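Thioredoxin domain-containing protein (Aeropyrum pernix, PDB 3HA9) is of unknown function but has a thioredoxin-like fold with a CxxC disulfide, consistent with a role as a thiol-disulfide oxidoreductase or antioxidant protein. Local coordinates at residues A[133-138]-A[144-149]. Numbering follows the deposited sequence.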
loop_
_atom_site.group_PDB
_atom_site.type_symbol
_atom_site.label_atom_id
_atom_site.label_comp_id
_atom_site.label_asym_id
_atom_site.label_seq_id
_atom_site.Cartn_x
_atom_site.Cartn_y
_atom_site.Cartn_z
ATOM N N TYR A 133 6.104 1.540 4.886
ATOM C CA TYR A 133 5.062 0.994 5.748
ATOM C C TYR A 133 4.249 0.007 4.951
ATOM O O TYR A 133 3.916 0.262 3.803
ATOM C CB TYR A 133 4.171 2.148 6.266
ATOM C CG TYR A 133 3.135 1.746 7.310
ATOM C CD1 TYR A 133 3.461 1.721 8.670
ATOM C CD2 TYR A 133 1.823 1.427 6.930
ATOM C CE1 TYR A 133 2.511 1.365 9.618
ATOM C CE2 TYR A 133 0.859 1.048 7.883
ATOM C CZ TYR A 133 1.219 1.033 9.221
ATOM O OH TYR A 133 0.296 0.666 10.168
ATOM N N ILE A 134 3.921 -1.118 5.579
ATOM C CA ILE A 134 3.307 -2.254 4.901
ATOM C C ILE A 134 1.948 -2.549 5.534
ATOM O O ILE A 134 1.835 -2.597 6.762
ATOM C CB ILE A 134 4.242 -3.502 5.038
ATOM C CG1 ILE A 134 5.483 -3.360 4.135
ATOM C CG2 ILE A 134 3.487 -4.822 4.786
ATOM C CD1 ILE A 134 5.204 -3.587 2.651
ATOM N N VAL A 135 0.912 -2.677 4.708
ATOM C CA VAL A 135 -0.374 -3.262 5.145
ATOM C C VAL A 135 -0.637 -4.529 4.329
ATOM O O VAL A 135 -0.679 -4.481 3.094
ATOM C CB VAL A 135 -1.548 -2.277 4.954
ATOM C CG1 VAL A 135 -2.874 -2.893 5.463
ATOM C CG2 VAL A 135 -1.262 -0.982 5.687
ATOM N N ILE A 136 -0.823 -5.659 5.010
ATOM C CA ILE A 136 -1.172 -6.909 4.315
ATOM C C ILE A 136 -2.617 -7.267 4.635
ATOM O O ILE A 136 -2.988 -7.312 5.811
ATOM C CB ILE A 136 -0.251 -8.071 4.716
ATOM C CG1 ILE A 136 1.208 -7.683 4.473
ATOM C CG2 ILE A 136 -0.623 -9.346 3.927
ATOM C CD1 ILE A 136 2.222 -8.695 5.010
ATOM N N MET A 137 -3.417 -7.479 3.587
ATOM C CA MET A 137 -4.841 -7.806 3.722
ATOM C C MET A 137 -5.184 -9.050 2.902
ATOM O O MET A 137 -4.523 -9.341 1.908
ATOM C CB MET A 137 -5.706 -6.656 3.194
ATOM C CG MET A 137 -6.027 -5.553 4.185
ATOM S SD MET A 137 -6.765 -4.082 3.363
ATOM C CE MET A 137 -6.897 -4.655 1.785
ATOM N N ASP A 138 -6.233 -9.762 3.311
ATOM C CA ASP A 138 -6.826 -10.800 2.464
ATOM C C ASP A 138 -8.012 -10.218 1.678
ATOM O O ASP A 138 -8.315 -9.043 1.813
ATOM C CB ASP A 138 -7.206 -12.041 3.282
ATOM C CG ASP A 138 -8.332 -11.778 4.283
ATOM O OD1 ASP A 138 -9.085 -10.790 4.144
ATOM O OD2 ASP A 138 -8.456 -12.587 5.219
ATOM N N LEU A 144 -3.861 -8.615 8.074
ATOM C CA LEU A 144 -2.985 -9.668 8.570
ATOM C C LEU A 144 -1.720 -9.106 9.213
ATOM O O LEU A 144 -1.071 -9.773 10.029
ATOM C CB LEU A 144 -2.644 -10.618 7.426
ATOM C CG LEU A 144 -3.589 -11.774 7.073
ATOM C CD1 LEU A 144 -5.035 -11.619 7.573
ATOM C CD2 LEU A 144 -3.527 -12.127 5.558
ATOM N N TYR A 145 -1.368 -7.884 8.821
ATOM C CA TYR A 145 -0.248 -7.136 9.389
ATOM C C TYR A 145 -0.333 -5.682 8.919
ATOM O O TYR A 145 -0.701 -5.424 7.764
ATOM C CB TYR A 145 1.100 -7.727 8.930
ATOM C CG TYR A 145 2.285 -6.913 9.380
ATOM C CD1 TYR A 145 2.865 -7.121 10.630
ATOM C CD2 TYR A 145 2.817 -5.910 8.557
ATOM C CE1 TYR A 145 3.955 -6.359 11.049
ATOM C CE2 TYR A 145 3.888 -5.151 8.968
ATOM C CZ TYR A 145 4.453 -5.373 10.213
ATOM O OH TYR A 145 5.527 -4.600 10.604
ATOM N N ALA A 146 -0.000 -4.743 9.797
ATOM C CA ALA A 146 0.307 -3.376 9.358
ATOM C C ALA A 146 1.407 -2.827 10.242
ATOM O O ALA A 146 1.298 -2.856 11.468
ATOM C CB ALA A 146 -0.911 -2.492 9.416
ATOM N N GLY A 147 2.473 -2.332 9.628
ATOM C CA GLY A 147 3.571 -1.799 10.408
ATOM C C GLY A 147 4.710 -1.270 9.575
ATOM O O GLY A 147 4.800 -1.536 8.372
ATOM N N THR A 148 5.588 -0.519 10.227
ATOM C CA THR A 148 6.770 0.024 9.563
ATOM C C THR A 148 7.860 -1.041 9.445
ATOM O O THR A 148 8.094 -1.816 10.380
ATOM C CB THR A 148 7.312 1.270 10.302
ATOM O OG1 THR A 148 6.334 2.312 10.249
ATOM C CG2 THR A 148 8.563 1.779 9.633
ATOM N N THR A 149 8.487 -1.079 8.270
ATOM C CA THR A 149 9.651 -1.929 7.988
ATOM C C THR A 149 9.597 -3.315 8.657
ATOM O O THR A 149 10.440 -3.622 9.513
ATOM C CB THR A 149 10.991 -1.204 8.340
ATOM O OG1 THR A 149 11.013 -0.867 9.739
ATOM C CG2 THR A 149 11.166 0.066 7.497
#
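The ring of Tyr-133 lies across the backbone of Gly-147, with Tyr-133 CE1 3.4 Å from Gly-147 CA and Gly-147 O over one face near the rim. Thr-148 OG1 meets the ring edge in plane, 3.3 Å from Tyr-133 CD1, and Tyr-133 OH reaches Ala-146 CB at 3.5 Å. A chi1 of -173°, with CG opposite the backbone N, swings the ring over the neighbouring strand. Replacing Tyr-133 by an alanine would probably leave the Gly-147 peptide and the methyl of Ala-146 without the ring and hydroxyl that cover them. On the opposite side of the sheet, Ile-134 CG2 touches Tyr-145 CD2 at 4.0 Å, the two side chains crossing at about a right angle.

Between the strands, Ile-134 and Gly-147 exchange two backbone hydrogen bonds, and Ile-136 N donates to Tyr-145 O (2.8 Å, 171°). A classic beta bulge follows: Leu-144 N and, weakly, Tyr-145 N both bond to Ile-136 O. Further out, Thr-148 OG1 and Ser-130 OG share a hydrogen bond, strand 39-45 flanks 133-138, and Val-158 of helix 152-161 packs on Ile-136, Leu-144 and Tyr-145. This antiparallel hairpin thus closes one side of the thioredoxin-like sheet, its backbone polar groups paired between the side of Tyr-133, Val-135 and Ala-146 and the helix-packed side of Ile-134, Ile-136 and Tyr-145.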